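Long-range contact in 5' nucleotidase family protein (Staphylococcus aureus subsp. aureus, PDB 4Q7F), which is a two-domain protein of the 5'-nucleotidase family, joining a metal-binding calcineurin-like phosphoesterase domain to a 5'-nucleotidase C-terminal domain: residues 238-243 / 257-262. Numbering follows the deposited sequence.
Sequences KDIDIF and KQTAVI
Thr259 grips Ile240 where two parallel strands start to pair: its OG1 donates to Ile240 O over 2.7 Å, coming in tilted 31° from the carbonyl plane. OG1 stands anti to the carbonyl carbon of Thr259, beside the backbone N. The same hydroxyl is also hydrogen-bonded to Ser237 OG, just after helix 229-236, which links the start of 259-264 to that helix end. The methyl CG2 of Thr259 makes the apolar half of the grip, lying 3.9 Å from Ile240 CG2 and 3.8 Å from Phe243 CB. Backbone bonds then follow one another: Ala260 N to Asp241 O (2.8 Å), Phe243 N to Ala260 O (2.7 Å) and Ile262 N to Phe243 O (3.0 Å). The middle one runs nearly along the C=O axis of Ala260, with a C=O...N angle of 172°. Strands 242-244 and 259-264 are parallel neighbours in the mixed six-stranded sheet of the calcineurin-like phosphoesterase part, and strand 201-207 flanks 242-244 across from 259-264. Ile242 and Ala260 point to one face, where both meet Val274 of strand 270-278 in the other sheet; this is the sheet-on-sheet packing of the metallophosphoesterase beta sandwich. Phe243 and Val261 point to the opposite face, where both pack on Leu233 of helix 229-236 and on Phe210. Phe243 CG, anti to the backbone N (chi1 -163°), starts a ring that leads away from 259-264; the side chain also packs on Met232. The solvent side is looser, at the leading ends of the segments: Lys238, Lys257 and Gln258 are exposed, and the Gln258 side chain leads away from 238-243. The CB of Asp241, a partly exposed residue, points away from 257-262, and OD2 accepts a hydrogen bond from Ile202 N.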
ATOM      1  N   LYS A 238       9.489 -21.724  17.047  1.00 43.43           N
ATOM      2  CA  LYS A 238      10.371 -22.049  18.188  1.00 45.37           C
ATOM      3  C   LYS A 238      11.729 -21.337  18.190  1.00 43.59           C
ATOM      4  O   LYS A 238      12.362 -21.235  19.238  1.00 43.72           O
ATOM      5  CB  LYS A 238      10.612 -23.559  18.287  1.00 49.76           C
ATOM      6  CG  LYS A 238      11.438 -24.149  17.150  1.00 51.83           C
ATOM      7  CD  LYS A 238      11.866 -25.571  17.485  1.00 55.56           C
ATOM      8  CE  LYS A 238      12.956 -26.059  16.549  1.00 56.40           C
ATOM      9  NZ  LYS A 238      13.465 -27.379  17.000  1.00 61.16           N
ATOM     10  N   ASP A 239      12.172 -20.862  17.029  1.00 42.00           N
ATOM     11  CA  ASP A 239      13.452 -20.171  16.895  1.00 42.30           C
ATOM     12  C   ASP A 239      13.304 -18.650  16.737  1.00 40.55           C
ATOM     13  O   ASP A 239      14.299 -17.928  16.674  1.00 39.39           O
ATOM     14  CB  ASP A 239      14.199 -20.746  15.694  1.00 44.57           C
ATOM     15  CG  ASP A 239      14.535 -22.224  15.875  1.00 48.16           C
ATOM     16  OD1 ASP A 239      14.855 -22.623  17.012  1.00 49.09           O
ATOM     17  OD2 ASP A 239      14.500 -22.977  14.885  1.00 51.38           O
ATOM     18  N   ILE A 240      12.064 -18.175  16.672  1.00 39.14           N
ATOM     19  CA  ILE A 240      11.774 -16.751  16.520  1.00 36.93           C
ATOM     20  C   ILE A 240      11.133 -16.246  17.805  1.00 35.28           C
ATOM     21  O   ILE A 240      10.135 -16.796  18.287  1.00 34.23           O
ATOM     22  CB  ILE A 240      10.794 -16.479  15.359  1.00 36.14           C
ATOM     23  CG1 ILE A 240      11.326 -17.061  14.047  1.00 36.55           C
ATOM     24  CG2 ILE A 240      10.567 -14.990  15.222  1.00 34.64           C
ATOM     25  CD1 ILE A 240      10.340 -17.019  12.893  1.00 36.34           C
ATOM     26  N   ASP A 241      11.724 -15.196  18.354  1.00 33.48           N
ATOM     27  CA  ASP A 241      11.246 -14.584  19.576  1.00 33.01           C
ATOM     28  C   ASP A 241      10.286 -13.433  19.246  1.00 31.35           C
ATOM     29  O   ASP A 241       9.248 -13.286  19.880  1.00 30.83           O
ATOM     30  CB  ASP A 241      12.460 -14.106  20.379  1.00 33.79           C
ATOM     31  CG  ASP A 241      13.382 -15.265  20.755  1.00 35.72           C
ATOM     32  OD1 ASP A 241      12.950 -16.133  21.528  1.00 37.72           O
ATOM     33  OD2 ASP A 241      14.524 -15.322  20.268  1.00 36.10           O
ATOM     34  N   ILE A 242      10.631 -12.631  18.246  1.00 29.28           N
ATOM     35  CA  ILE A 242       9.792 -11.507  17.852  1.00 29.01           C
ATOM     36  C   ILE A 242       9.600 -11.537  16.339  1.00 28.22           C
ATOM     37  O   ILE A 242      10.575 -11.641  15.573  1.00 27.42           O
ATOM     38  CB  ILE A 242      10.397 -10.154  18.280  1.00 27.46           C
ATOM     39  CG1 ILE A 242      10.719 -10.148  19.786  1.00 28.90           C
ATOM     40  CG2 ILE A 242       9.449  -9.016  17.958  1.00 26.60           C
ATOM     41  CD1 ILE A 242      11.308  -8.841  20.283  1.00 28.09           C
ATOM     42  N   PHE A 243       8.344 -11.447  15.915  1.00 28.35           N
ATOM     43  CA  PHE A 243       7.989 -11.506  14.492  1.00 28.32           C
ATOM     44  C   PHE A 243       7.220 -10.229  14.171  1.00 27.62           C
ATOM     45  O   PHE A 243       6.020 -10.101  14.487  1.00 27.79           O
ATOM     46  CB  PHE A 243       7.165 -12.762  14.203  1.00 30.25           C
ATOM     47  CG  PHE A 243       7.096 -13.133  12.740  1.00 31.96           C
ATOM     48  CD1 PHE A 243       8.165 -13.774  12.124  1.00 33.28           C
ATOM     49  CD2 PHE A 243       5.962 -12.884  11.992  1.00 32.43           C
ATOM     50  CE1 PHE A 243       8.108 -14.129  10.782  1.00 35.54           C
ATOM     51  CE2 PHE A 243       5.904 -13.230  10.650  1.00 33.41           C
ATOM     52  CZ  PHE A 243       6.977 -13.853  10.042  1.00 33.98           C
ATOM     53  N   LYS A 257       2.574 -19.445  19.743  1.00 38.99           N
ATOM     54  CA  LYS A 257       3.380 -20.316  20.588  1.00 40.06           C
ATOM     55  C   LYS A 257       4.160 -19.370  21.529  1.00 39.27           C
ATOM     56  O   LYS A 257       3.525 -18.615  22.269  1.00 38.81           O
ATOM     57  CB  LYS A 257       4.241 -21.280  19.762  1.00 41.19           C
ATOM     58  CG  LYS A 257       3.384 -22.284  18.997  1.00 42.62           C
ATOM     59  CD  LYS A 257       4.194 -23.293  18.212  1.00 44.04           C
ATOM     60  CE  LYS A 257       3.257 -24.262  17.507  1.00 45.64           C
ATOM     61  NZ  LYS A 257       3.986 -25.151  16.573  1.00 46.88           N
ATOM     62  N   GLN A 258       5.491 -19.349  21.493  1.00 39.06           N
ATOM     63  CA  GLN A 258       6.248 -18.421  22.377  1.00 39.32           C
ATOM     64  C   GLN A 258       6.650 -17.130  21.666  1.00 38.02           C
ATOM     65  O   GLN A 258       7.179 -16.203  22.287  1.00 38.20           O
ATOM     66  CB  GLN A 258       7.496 -19.100  22.928  1.00 41.03           C
ATOM     67  CG  GLN A 258       7.176 -20.294  23.813  1.00 44.25           C
ATOM     68  CD  GLN A 258       6.445 -19.880  25.072  1.00 45.36           C
ATOM     69  OE1 GLN A 258       6.960 -19.097  25.878  1.00 45.94           O
ATOM     70  NE2 GLN A 258       5.251 -20.415  25.262  1.00 47.88           N
ATOM     71  N   THR A 259       6.385 -17.070  20.367  1.00 37.68           N
ATOM     72  CA  THR A 259       6.771 -15.918  19.562  1.00 35.66           C
ATOM     73  C   THR A 259       5.860 -14.704  19.773  1.00 33.77           C
ATOM     74  O   THR A 259       4.645 -14.842  19.794  1.00 32.94           O
ATOM     75  CB  THR A 259       6.747 -16.290  18.061  1.00 35.23           C
ATOM     76  OG1 THR A 259       7.590 -17.428  17.828  1.00 35.63           O
ATOM     77  CG2 THR A 259       7.231 -15.120  17.212  1.00 34.45           C
ATOM     78  N   ALA A 260       6.455 -13.522  19.948  1.00 31.74           N
ATOM     79  CA  ALA A 260       5.675 -12.299  20.033  1.00 30.90           C
ATOM     80  C   ALA A 260       5.429 -11.847  18.588  1.00 30.07           C
ATOM     81  O   ALA A 260       6.388 -11.639  17.824  1.00 28.67           O
ATOM     82  CB  ALA A 260       6.416 -11.219  20.812  1.00 30.74           C
ATOM     83  N   VAL A 261       4.152 -11.708  18.215  1.00 29.11           N
ATOM     84  CA  VAL A 261       3.758 -11.306  16.855  1.00 27.84           C
ATOM     85  C   VAL A 261       3.111  -9.919  16.851  1.00 27.23           C
ATOM     86  O   VAL A 261       2.165  -9.653  17.610  1.00 25.91           O
ATOM     87  CB  VAL A 261       2.771 -12.309  16.250  1.00 28.57           C
ATOM     88  CG1 VAL A 261       2.479 -11.951  14.801  1.00 28.28           C
ATOM     89  CG2 VAL A 261       3.308 -13.729  16.389  1.00 29.39           C
ATOM     90  N   ILE A 262       3.623  -9.051  15.977  1.00 26.93           N
ATOM     91  CA  ILE A 262       3.166  -7.684  15.846  1.00 27.97           C
ATOM     92  C   ILE A 262       2.900  -7.213  14.415  1.00 26.31           C
ATOM     93  O   ILE A 262       3.673  -7.508  13.476  1.00 25.85           O
ATOM     94  CB  ILE A 262       4.260  -6.720  16.350  1.00 30.29           C
ATOM     95  CG1 ILE A 262       4.421  -6.807  17.861  1.00 32.20           C
ATOM     96  CG2 ILE A 262       3.937  -5.281  15.946  1.00 31.26           C
ATOM     97  CD1 ILE A 262       3.341  -6.097  18.657  1.00 31.80           C
TER